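Local coordinates for protein MymaA.19257.a.B3 (Mycobacterium marinum, PDB 6Q10) that is of unknown function but probably acts at the mycobacterial cell envelope, this soluble domain containing a region of the LytR C-terminal family, at residues E18-T23 and L146-H151; V32-A37 and G49-L54; L93-T98 and V110-G115; S132-R135 and P141-P144. All blocks are in the same frame, centred on the assembly; numbering follows the deposited sequence. Where two conformers were deposited one is given.

Interaction 1: residues E18-T23 and L146-H151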
loop_
_atom_site.group_PDB
_atom_site.type_symbol
_atom_site.label_atom_id
_atom_site.label_comp_id
_atom_site.label_asym_id
_atom_site.label_seq_id
_atom_site.Cartn_x
_atom_site.Cartn_y
_atom_site.Cartn_z
ATOM N N GLU A 18 6.882 -13.333 2.786
ATOM C CA GLU A 18 7.225 -13.181 1.383
ATOM C C GLU A 18 7.355 -11.715 1.006
ATOM O O GLU A 18 8.323 -11.325 0.343
ATOM C CB GLU A 18 6.183 -13.867 0.506
ATOM C CG GLU A 18 6.464 -13.644 -0.988
ATOM C CD GLU A 18 5.588 -14.480 -1.896
ATOM O OE1 GLU A 18 4.730 -15.222 -1.375
ATOM O OE2 GLU A 18 5.755 -14.390 -3.137
ATOM N N MET A 19 6.420 -10.870 1.459
ATOM C CA MET A 19 6.477 -9.487 0.996
ATOM C C MET A 19 7.632 -8.707 1.614
ATOM O O MET A 19 8.093 -7.725 1.023
ATOM C CB MET A 19 5.156 -8.775 1.273
ATOM C CG MET A 19 5.101 -7.328 0.683
ATOM S SD MET A 19 5.145 -7.169 -1.132
ATOM C CE MET A 19 3.989 -8.496 -1.258
ATOM N N THR A 20 8.088 -9.084 2.812
ATOM C CA THR A 20 9.206 -8.370 3.415
ATOM C C THR A 20 10.462 -8.450 2.561
ATOM O O THR A 20 11.292 -7.534 2.602
ATOM C CB THR A 20 9.470 -8.927 4.809
ATOM O OG1 THR A 20 8.332 -8.653 5.617
ATOM C CG2 THR A 20 10.697 -8.282 5.434
ATOM N N ASP A 21 10.586 -9.479 1.734
ATOM C CA ASP A 21 11.764 -9.628 0.887
ATOM C C ASP A 21 11.667 -8.868 -0.430
ATOM O O ASP A 21 12.640 -8.883 -1.192
ATOM C CB ASP A 21 12.019 -11.108 0.605
ATOM C CG ASP A 21 12.592 -11.836 1.811
ATOM O OD1 ASP A 21 13.175 -11.165 2.692
ATOM O OD2 ASP A 21 12.456 -13.075 1.878
ATOM N N VAL A 22 10.552 -8.203 -0.715
ATOM C CA VAL A 22 10.397 -7.456 -1.962
ATOM C C VAL A 22 10.981 -6.055 -1.795
ATOM O O VAL A 22 10.661 -5.346 -0.836
ATOM C CB VAL A 22 8.921 -7.401 -2.371
ATOM C CG1 VAL A 22 8.740 -6.483 -3.621
ATOM C CG2 VAL A 22 8.389 -8.812 -2.606
ATOM N N THR A 23 11.850 -5.657 -2.708
ATOM C CA THR A 23 12.364 -4.292 -2.682
ATOM C C THR A 23 11.270 -3.330 -3.122
ATOM O O THR A 23 10.721 -3.495 -4.227
ATOM C CB THR A 23 13.566 -4.147 -3.598
ATOM O OG1 THR A 23 14.591 -5.045 -3.156
ATOM C CG2 THR A 23 14.084 -2.738 -3.540
ATOM N N LEU A 146 15.606 -2.113 8.125
ATOM C CA LEU A 146 14.464 -1.314 8.534
ATOM C C LEU A 146 13.190 -1.865 7.943
ATOM O O LEU A 146 12.155 -1.868 8.606
ATOM C CB LEU A 146 14.621 0.151 8.116
ATOM C CG LEU A 146 15.741 0.928 8.762
ATOM C CD1 LEU A 146 15.619 2.353 8.270
ATOM C CD2 LEU A 146 15.666 0.862 10.268
ATOM N N ILE A 147 13.215 -2.268 6.664
ATOM C CA ILE A 147 11.999 -2.817 6.070
ATOM C C ILE A 147 11.534 -4.026 6.863
ATOM O O ILE A 147 10.339 -4.166 7.197
ATOM C CB ILE A 147 12.236 -3.168 4.592
ATOM C CG1 ILE A 147 12.437 -1.882 3.815
ATOM C CG2 ILE A 147 11.054 -3.969 4.049
ATOM C CD1 ILE A 147 12.964 -2.072 2.376
ATOM N N ALA A 148 12.467 -4.931 7.158
ATOM C CA ALA A 148 12.129 -6.106 7.949
ATOM C C ALA A 148 11.589 -5.712 9.313
ATOM O O ALA A 148 10.580 -6.269 9.757
ATOM C CB ALA A 148 13.350 -7.013 8.086
ATOM N N LYS A 149 12.198 -4.706 9.958
ATOM C CA LYS A 149 11.756 -4.302 11.290
ATOM C C LYS A 149 10.348 -3.718 11.262
ATOM O O LYS A 149 9.528 -3.998 12.149
ATOM C CB LYS A 149 12.742 -3.296 11.901
ATOM C CG LYS A 149 12.241 -2.730 13.233
ATOM C CD LYS A 149 13.130 -1.601 13.733
ATOM C CE LYS A 149 12.492 -0.876 14.915
ATOM N NZ LYS A 149 13.271 0.335 15.292
ATOM N N ILE A 150 10.052 -2.888 10.265
ATOM C CA ILE A 150 8.724 -2.297 10.164
ATOM C C ILE A 150 7.670 -3.389 10.126
ATOM O O ILE A 150 6.694 -3.369 10.889
ATOM C CB ILE A 150 8.657 -1.387 8.927
ATOM C CG1 ILE A 150 9.554 -0.179 9.162
ATOM C CG2 ILE A 150 7.215 -0.951 8.617
ATOM C CD1 ILE A 150 9.956 0.558 7.893
ATOM N N HIS A 151 7.865 -4.371 9.266
ATOM C CA HIS A 151 6.833 -5.380 9.086
ATOM C C HIS A 151 6.851 -6.444 10.170
ATOM O O HIS A 151 5.804 -7.043 10.449
ATOM C CB HIS A 151 6.965 -5.973 7.689
ATOM C CG HIS A 151 6.730 -4.954 6.638
ATOM N ND1 HIS A 151 5.576 -4.208 6.597
ATOM C CD2 HIS A 151 7.511 -4.502 5.634
ATOM C CE1 HIS A 151 5.642 -3.360 5.591
ATOM N NE2 HIS A 151 6.805 -3.520 4.984
HETATM O O HOH W 1 8.888 -8.640 8.390
#
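With chi1 near -64°, Thr20 swings CG2 anti to its backbone N and keeps OG1 beside that N, and this split sends its two branches to different parts of the segment 146-151. CG2 comes down onto the backbone of Ala148, 3.6 Å from Ala148 CA, with the Ala148 methyl slightly farther off. Thr20 OG1 instead reaches His151, 3.7 Å from its CB. His151 has a similar first torsion (chi1 -63°), which puts CG anti to its carbonyl carbon; the Thr20 and His151 side chains run past one another in opposite directions, and the hydroxyl meets the ring at a slant. Ile147 CG2 packs against the carbonyl oxygen of Thr20 at 3.9 Å.

The two backbones come close: Thr20 CA and Ala148 CA lie 5.9 Å apart, a spacing that the small Ala148 side chain permits. The arrangement joins the short N-terminal helix 16-20 to the C-terminal helix 144-153, whose segments here are 123 residues apart in sequence. Helix 85-94 is the third partner, since its Trp92 touches Thr20 and stacks with the ring of His151, while Ile150 CG2 lies over one face of that ring, offset toward its rim.

No direct hydrogen bond spans the two segments. A water joins them instead, donating to Thr20 OG1 at 2.8 Å and to Ala148 O at 3.2 Å. The Thr20 hydroxyl also hydrogen-bonds to the carbonyl oxygen of Arg16, one helical turn back, so it is gripped from its own helix as well as by the water.

Interaction 2: residues V32-A37 and G49-L54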
loop_
_atom_site.group_PDB
_atom_site.type_symbol
_atom_site.label_atom_id
_atom_site.label_comp_id
_atom_site.label_asym_id
_atom_site.label_seq_id
_atom_site.Cartn_x
_atom_site.Cartn_y
_atom_site.Cartn_z
ATOM N N VAL A 32 -0.938 3.624 -8.249
ATOM C CA VAL A 32 -1.793 3.256 -7.118
ATOM C C VAL A 32 -3.195 3.828 -7.273
ATOM O O VAL A 32 -3.373 4.990 -7.660
ATOM C CB VAL A 32 -1.164 3.745 -5.790
ATOM C CG1 VAL A 32 -2.063 3.471 -4.600
ATOM C CG2 VAL A 32 0.165 3.057 -5.563
ATOM N N ARG A 33 -4.193 3.004 -6.958
ATOM C CA ARG A 33 -5.591 3.396 -6.876
ATOM C C ARG A 33 -6.009 3.221 -5.433
ATOM O O ARG A 33 -5.811 2.147 -4.877
ATOM C CB ARG A 33 -6.485 2.520 -7.750
ATOM C CG ARG A 33 -6.121 2.431 -9.187
ATOM C CD ARG A 33 -7.285 1.732 -9.914
ATOM N NE ARG A 33 -6.965 1.410 -11.304
ATOM C CZ ARG A 33 -6.400 0.269 -11.699
ATOM N NH1 ARG A 33 -6.091 -0.669 -10.809
ATOM N NH2 ARG A 33 -6.134 0.064 -12.982
ATOM N N VAL A 34 -6.591 4.259 -4.829
ATOM C CA VAL A 34 -7.134 4.163 -3.469
ATOM C C VAL A 34 -8.633 3.930 -3.592
ATOM O O VAL A 34 -9.331 4.698 -4.258
ATOM C CB VAL A 34 -6.837 5.425 -2.652
ATOM C CG1 VAL A 34 -7.323 5.222 -1.204
ATOM C CG2 VAL A 34 -5.338 5.728 -2.687
ATOM N N LEU A 35 -9.116 2.842 -3.002
ATOM C CA LEU A 35 -10.513 2.424 -3.124
ATOM C C LEU A 35 -11.156 2.462 -1.746
ATOM O O LEU A 35 -10.645 1.864 -0.802
ATOM C CB LEU A 35 -10.633 1.014 -3.741
ATOM C CG LEU A 35 -9.986 0.859 -5.131
ATOM C CD1 LEU A 35 -10.114 -0.550 -5.635
ATOM C CD2 LEU A 35 -10.615 1.840 -6.135
ATOM N N ASN A 36 -12.281 3.154 -1.653
ATOM C CA ASN A 36 -13.026 3.285 -0.403
ATOM C C ASN A 36 -13.877 2.041 -0.182
ATOM O O ASN A 36 -14.810 1.780 -0.949
ATOM C CB ASN A 36 -13.911 4.534 -0.471
ATOM C CG ASN A 36 -14.717 4.768 0.800
ATOM O OD1 ASN A 36 -15.305 3.843 1.368
ATOM N ND2 ASN A 36 -14.742 6.022 1.251
ATOM N N ALA A 37 -13.582 1.293 0.874
ATOM C CA ALA A 37 -14.466 0.247 1.365
ATOM C C ALA A 37 -14.770 0.497 2.832
ATOM O O ALA A 37 -15.054 -0.441 3.579
ATOM C CB ALA A 37 -13.862 -1.141 1.157
ATOM N N GLY A 49 -4.420 11.847 -1.705
ATOM C CA GLY A 49 -3.667 13.091 -1.563
ATOM C C GLY A 49 -2.484 12.940 -0.629
ATOM O O GLY A 49 -1.400 13.473 -0.893
ATOM N N ALA A 50 -2.663 12.195 0.471
ATOM C CA ALA A 50 -1.554 11.988 1.406
ATOM C C ALA A 50 -0.421 11.199 0.758
ATOM O O ALA A 50 0.761 11.494 0.992
ATOM C CB ALA A 50 -2.052 11.269 2.661
ATOM N N LEU A 51 -0.765 10.200 -0.059
ATOM C CA LEU A 51 0.238 9.449 -0.823
ATOM C C LEU A 51 0.967 10.352 -1.815
ATOM O O LEU A 51 2.196 10.285 -1.952
ATOM C CB LEU A 51 -0.426 8.289 -1.564
ATOM C CG LEU A 51 -0.919 7.143 -0.679
ATOM C CD1 LEU A 51 -1.706 6.210 -1.553
ATOM C CD2 LEU A 51 0.287 6.374 -0.070
ATOM N N LYS A 52 0.218 11.176 -2.548
ATOM C CA LYS A 52 0.864 12.127 -3.452
ATOM C C LYS A 52 1.854 13.007 -2.702
ATOM O O LYS A 52 2.974 13.241 -3.176
ATOM C CB LYS A 52 -0.195 12.981 -4.156
ATOM C CG LYS A 52 0.392 13.823 -5.288
ATOM C CD LYS A 52 -0.676 14.655 -5.967
ATOM C CE LYS A 52 -0.084 15.527 -7.065
ATOM N NZ LYS A 52 -1.157 15.970 -7.998
ATOM N N ASP A 53 1.474 13.480 -1.512
ATOM C CA ASP A 53 2.361 14.351 -0.747
ATOM C C ASP A 53 3.654 13.648 -0.348
ATOM O O ASP A 53 4.690 14.314 -0.195
ATOM C CB ASP A 53 1.645 14.863 0.502
ATOM C CG ASP A 53 0.539 15.835 0.175
ATOM O OD1 ASP A 53 0.537 16.351 -0.960
ATOM O OD2 ASP A 53 -0.304 16.097 1.056
ATOM N N LEU A 54 3.610 12.322 -0.160
ATOM C CA LEU A 54 4.799 11.536 0.156
ATOM C C LEU A 54 5.680 11.280 -1.052
ATOM O O LEU A 54 6.814 10.818 -0.894
ATOM C CB LEU A 54 4.410 10.178 0.758
ATOM C CG LEU A 54 3.710 10.197 2.107
ATOM C CD1 LEU A 54 3.204 8.806 2.347
ATOM C CD2 LEU A 54 4.656 10.650 3.214
#
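Rings and planar polar groups play no part where Val32 and Val34 meet Leu51: there is no face or edge to stack on, and the contact consists of methyl groups alone. The flat guanidinium group of Arg33, between the two valines in sequence, belongs to a side chain that starts out away from the helix, and it forms a salt bridge with Asp111.

One branch of Leu51 does the touching. CD1 lies 3.8 Å from Val34 CG2 and 4.1 Å from Val32 CG1, while CD2 stands back, 5.9 Å from Val32 CG1. Val32 CG1 and Val34 CG2 are themselves 4.4 Å apart and subtend about 67° at Leu51 CD1, so the leucine tip rests over the gap between them. Both valines hold CG1 anti to the backbone N (chi1 176° in Val32, -175° in Val34), yet Val32 offers CG1 and Val34 offers CG2. The Leu51 side chain lies nearly perpendicular to that of Val32 and at a slant to that of Val34.

All three residues are buried, although the two segments bury just 77 Å² against each other. Strand 32-36, helix 43-54 and strand 60-63 form a beta-alpha-beta crossover, with the two strands parallel and adjacent. Val34 also packs on Ala44, Val47 and Ala48 of the crossover helix, and Val32 on Thr87 and Val91 of helix 85-94, which reaches Leu51 too through Val94.

Interaction 3: residues L93-T98 and V110-G115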
loop_
_atom_site.group_PDB
_atom_site.type_symbol
_atom_site.label_atom_id
_atom_site.label_comp_id
_atom_site.label_asym_id
_atom_site.label_seq_id
_atom_site.Cartn_x
_atom_site.Cartn_y
_atom_site.Cartn_z
ATOM N N LEU A 93 4.533 -0.132 3.233
ATOM C CA LEU A 93 5.278 0.636 4.221
ATOM C C LEU A 93 4.383 1.606 4.975
ATOM O O LEU A 93 4.546 1.803 6.182
ATOM C CB LEU A 93 6.390 1.423 3.522
ATOM C CG LEU A 93 7.484 0.550 2.939
ATOM C CD1 LEU A 93 8.356 1.440 2.043
ATOM C CD2 LEU A 93 8.342 -0.098 4.044
ATOM N N VAL A 94 3.458 2.266 4.262
ATOM C CA VAL A 94 2.640 3.301 4.878
ATOM C C VAL A 94 1.244 2.788 5.223
ATOM O O VAL A 94 0.499 3.488 5.921
ATOM C CB VAL A 94 2.582 4.565 3.995
ATOM C CG1 VAL A 94 3.990 5.213 3.942
ATOM C CG2 VAL A 94 2.086 4.245 2.571
ATOM N N ALA A 95 0.890 1.577 4.797
ATOM C CA ALA A 95 -0.347 0.912 5.230
ATOM C C ALA A 95 0.004 -0.482 5.739
ATOM O O ALA A 95 -0.413 -1.497 5.172
ATOM C CB ALA A 95 -1.344 0.840 4.074
ATOM N N PRO A 96 0.805 -0.570 6.802
ATOM C CA PRO A 96 1.415 -1.861 7.149
ATOM C C PRO A 96 0.459 -2.880 7.725
ATOM O O PRO A 96 0.853 -4.056 7.852
ATOM C CB PRO A 96 2.486 -1.468 8.183
ATOM C CG PRO A 96 1.944 -0.184 8.813
ATOM C CD PRO A 96 1.313 0.535 7.627
ATOM N N CYS A 97 -0.753 -2.490 8.132
ATOM C CA CYS A 97 -1.641 -3.449 8.781
ATOM C C CYS A 97 -2.756 -3.900 7.853
ATOM O O CYS A 97 -3.758 -4.454 8.308
ATOM C CB CYS A 97 -2.165 -2.870 10.092
ATOM S SG CYS A 97 -0.743 -2.622 11.246
ATOM N N THR A 98 -2.584 -3.665 6.559
ATOM C CA THR A 98 -3.494 -4.184 5.547
ATOM C C THR A 98 -3.109 -5.615 5.160
ATOM O O THR A 98 -1.987 -6.072 5.410
ATOM C CB THR A 98 -3.500 -3.292 4.312
ATOM O OG1 THR A 98 -2.165 -3.173 3.808
ATOM C CG2 THR A 98 -4.084 -1.912 4.644
ATOM N N VAL A 110 -1.771 -1.140 -8.573
ATOM C CA VAL A 110 -1.991 -1.635 -7.222
ATOM C C VAL A 110 -3.169 -0.889 -6.607
ATOM O O VAL A 110 -3.255 0.342 -6.721
ATOM C CB VAL A 110 -0.718 -1.424 -6.390
ATOM C CG1 VAL A 110 -0.990 -1.772 -4.932
ATOM C CG2 VAL A 110 0.427 -2.276 -6.967
ATOM N N ASP A 111 -4.080 -1.627 -5.957
ATOM C CA ASP A 111 -5.201 -1.011 -5.258
ATOM C C ASP A 111 -4.938 -1.032 -3.755
ATOM O O ASP A 111 -4.741 -2.105 -3.187
ATOM C CB ASP A 111 -6.498 -1.754 -5.559
ATOM C CG ASP A 111 -6.832 -1.802 -7.056
ATOM O OD1 ASP A 111 -6.383 -0.912 -7.793
ATOM O OD2 ASP A 111 -7.537 -2.731 -7.492
ATOM N N LEU A 112 -4.972 0.147 -3.116
ATOM C CA LEU A 112 -4.992 0.277 -1.662
ATOM C C LEU A 112 -6.453 0.441 -1.271
ATOM O O LEU A 112 -7.088 1.434 -1.636
ATOM C CB LEU A 112 -4.164 1.473 -1.199
ATOM C CG LEU A 112 -4.335 1.797 0.279
ATOM C CD1 LEU A 112 -3.900 0.625 1.186
ATOM C CD2 LEU A 112 -3.514 3.070 0.565
ATOM N N VAL A 113 -7.012 -0.581 -0.612
ATOM C CA VAL A 113 -8.427 -0.634 -0.281
ATOM C C VAL A 113 -8.583 -0.284 1.189
ATOM O O VAL A 113 -8.038 -0.982 2.052
ATOM C CB VAL A 113 -9.010 -2.021 -0.575
ATOM C CG1 VAL A 113 -10.549 -1.978 -0.412
ATOM C CG2 VAL A 113 -8.624 -2.436 -1.998
ATOM N N LEU A 114 -9.288 0.800 1.474
ATOM C CA LEU A 114 -9.443 1.283 2.845
ATOM C C LEU A 114 -10.622 0.577 3.480
ATOM O O LEU A 114 -11.750 0.690 2.997
ATOM C CB LEU A 114 -9.684 2.787 2.869
ATOM C CG LEU A 114 -8.596 3.507 2.062
ATOM C CD1 LEU A 114 -8.907 5.002 2.190
ATOM C CD2 LEU A 114 -7.189 3.180 2.526
ATOM N N GLY A 115 -10.367 -0.122 4.588
ATOM C CA GLY A 115 -11.437 -0.709 5.353
ATOM C C GLY A 115 -11.979 0.241 6.418
ATOM O O GLY A 115 -11.511 1.365 6.607
#
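Leu112 points one methyl, CD1, at Ala95 and Thr98, the residues at the two ends of a type I beta turn. CD1 is 3.9 Å from Ala95 CB and 4.3 Å from Thr98 CG2. Ala95 CB and Thr98 CG2 are themselves 3.9 Å apart, so the three carbons make a compact triangle in which CD1 caps the pair of methyls. The other branch of Leu112 takes a lesser role, with CD2 4.7 Å from Ala95 CB. The torsions account for this: CG is anti to the backbone N (chi1 170°), which extends the side chain from strand 110-114, and chi2 of 61° then turns CD1 toward the turn.

Thr98 is oriented by a bond within its own turn. Its hydroxyl donates to Ala95 O over 2.8 Å from OG1, in the carbonyl plane and with a C=O...OG1 angle of 159°. This bond holds OG1 back at Ala95 and leaves CG2 as the branch that meets Leu112. A weak bond from the backbone N of Thr98 to the same oxygen belongs to the turn backbone.

The contact sits near the centre of the chain, where the chain leaves helix 85-94 and turns into strand 99-102. Leu112 additionally packs on Val47 and Val91, and Thr98 on Ile78 and Trp92, while Cys97 within the turn forms a disulfide with Cys155.

No hydrogen bond crosses between the segments. With the threonine hydroxyl satisfied by Ala95 O, the face turned to Leu112 is methyl, and the contact is van der Waals packing.

Interaction 4: residues S132-R135 and P141-P144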
loop_
_atom_site.group_PDB
_atom_site.type_symbol
_atom_site.label_atom_id
_atom_site.label_comp_id
_atom_site.label_asym_id
_atom_site.label_seq_id
_atom_site.Cartn_x
_atom_site.Cartn_y
_atom_site.Cartn_z
ATOM N N SER A 132 12.626 7.828 2.033
ATOM C CA SER A 132 13.639 8.707 1.442
ATOM C C SER A 132 14.491 7.985 0.391
ATOM O O SER A 132 14.952 8.621 -0.572
ATOM C CB SER A 132 14.513 9.311 2.549
ATOM O OG SER A 132 15.431 8.373 3.084
ATOM N N SER A 133 14.720 6.678 0.549
ATOM C CA SER A 133 15.462 5.891 -0.436
ATOM C C SER A 133 14.656 5.568 -1.678
ATOM O O SER A 133 15.212 4.984 -2.620
ATOM C CB SER A 133 15.934 4.573 0.167
ATOM O OG SER A 133 16.673 4.810 1.330
ATOM N N LEU A 134 13.366 5.907 -1.692
ATOM C CA LEU A 134 12.466 5.642 -2.806
ATOM C C LEU A 134 12.100 6.929 -3.533
ATOM O O LEU A 134 11.145 6.959 -4.314
ATOM C CB LEU A 134 11.211 4.923 -2.290
ATOM C CG LEU A 134 11.516 3.686 -1.435
ATOM C CD1 LEU A 134 10.186 3.070 -0.945
ATOM C CD2 LEU A 134 12.296 2.664 -2.243
ATOM N N ARG A 135 12.862 7.998 -3.303
ATOM C CA ARG A 135 12.616 9.269 -3.945
ATOM C C ARG A 135 13.858 9.619 -4.754
ATOM O O ARG A 135 14.897 8.979 -4.571
ATOM C CB ARG A 135 12.323 10.353 -2.913
ATOM C CG ARG A 135 11.081 10.123 -2.096
ATOM C CD ARG A 135 10.734 11.363 -1.289
ATOM N NE ARG A 135 9.548 11.109 -0.485
ATOM C CZ ARG A 135 9.558 10.876 0.825
ATOM N NH1 ARG A 135 10.687 10.923 1.508
ATOM N NH2 ARG A 135 8.408 10.623 1.450
ATOM N N PRO A 141 20.426 2.739 -0.895
ATOM C CA PRO A 141 19.330 1.868 -1.317
ATOM C C PRO A 141 18.425 1.564 -0.139
ATOM O O PRO A 141 18.856 1.705 1.018
ATOM C CB PRO A 141 20.053 0.606 -1.813
ATOM C CG PRO A 141 21.325 0.582 -1.038
ATOM C CD PRO A 141 21.719 2.021 -0.853
ATOM N N PRO A 142 17.173 1.156 -0.374
ATOM C CA PRO A 142 16.252 0.959 0.748
ATOM C C PRO A 142 16.830 -0.044 1.728
ATOM O O PRO A 142 17.315 -1.108 1.342
ATOM C CB PRO A 142 14.955 0.445 0.081
ATOM C CG PRO A 142 15.328 0.148 -1.350
ATOM C CD PRO A 142 16.505 0.984 -1.675
ATOM N N ASP A 143 16.841 0.343 2.994
ATOM C CA ASP A 143 17.531 -0.421 4.030
ATOM C C ASP A 143 16.727 -1.676 4.352
ATOM O O ASP A 143 15.636 -1.585 4.920
ATOM C CB ASP A 143 17.705 0.477 5.255
ATOM C CG ASP A 143 18.551 -0.145 6.325
ATOM O OD1 ASP A 143 19.270 0.615 6.997
ATOM O OD2 ASP A 143 18.546 -1.385 6.451
ATOM N N PRO A 144 17.233 -2.863 4.023
ATOM C CA PRO A 144 16.443 -4.082 4.254
ATOM C C PRO A 144 16.202 -4.386 5.718
ATOM O O PRO A 144 15.182 -5.010 6.041
ATOM C CB PRO A 144 17.292 -5.174 3.587
ATOM C CG PRO A 144 18.670 -4.630 3.639
ATOM C CD PRO A 144 18.523 -3.158 3.388
HETATM O O HOH W 2 16.549 3.420 3.448
#
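This is a tight, largely apolar contact between the turn after helix 125-132 and the proline-rich approach to helix 144-153, in which Ser133 and Leu134 lie against Pro142. The evidence for tightness is the backbone: Ser133 CA and Pro142 CA are 5.1 Å apart, with 131 Å² buried between two four-residue segments. Ser133 CB rests on the backbone of Pro142, 3.7 Å from Pro142 CA. Ser133 OG lies 3.8 Å from Pro141 O, too far to count as a hydrogen bond; the hydroxyl makes a weak one to the carbonyl oxygen of Gln140.

Leu134 supplies the second touch. With CG anti to its carbonyl carbon (chi1 -52°), its CD2 reaches the outer rim of the proline ring, 4.0 Å from Pro142 CG, and the two side chains cross at roughly a right angle. Leu134 is buried, packing also on Pro24, Gln26 and Leu27.

A water lies between Ser133 OG and the backbone N of Asp143, accepting from that N at 3.1 Å. Its separation from OG is unusually short and Ser133 has two conformers, so this bridge is doubtful.

Pro141 and Pro142 are extended in the polyproline II manner, and Asp143 links them to helix 144-153. Its OD2 makes weak hydrogen bonds to the N of Thr145 and of Leu146: an Asp N-cap, weakly bonded here, followed by proline at the first helical position, where the lack of an N-H costs nothing.

How the interactions relate
Interactions 2 and 3 meet in the central sheet, their centres 9 Å apart, where neighbouring strands 32-36 and 110-114 share probable hydrogen bonds from Leu112 N to Arg33 O (2.8 Å) and from Leu35 N to Leu112 O (2.8 Å). Interactions 1 and 4 touch through Pro142, whose CG is 3.8 Å from Thr23 CG2 and whose CB is 3.9 Å from Ile147 CD1. Leu93 of interaction 3 reaches both, its CD2 3.9 Å from His151 NE2 and its CD1 3.9 Å from Leu134 CD1. A probable hydrogen bond from Arg135 NE to Leu54 O (2.8 Å) ties interaction 4 to interaction 2. Interaction 1 joins segments near the chain's two ends, enclosing the others.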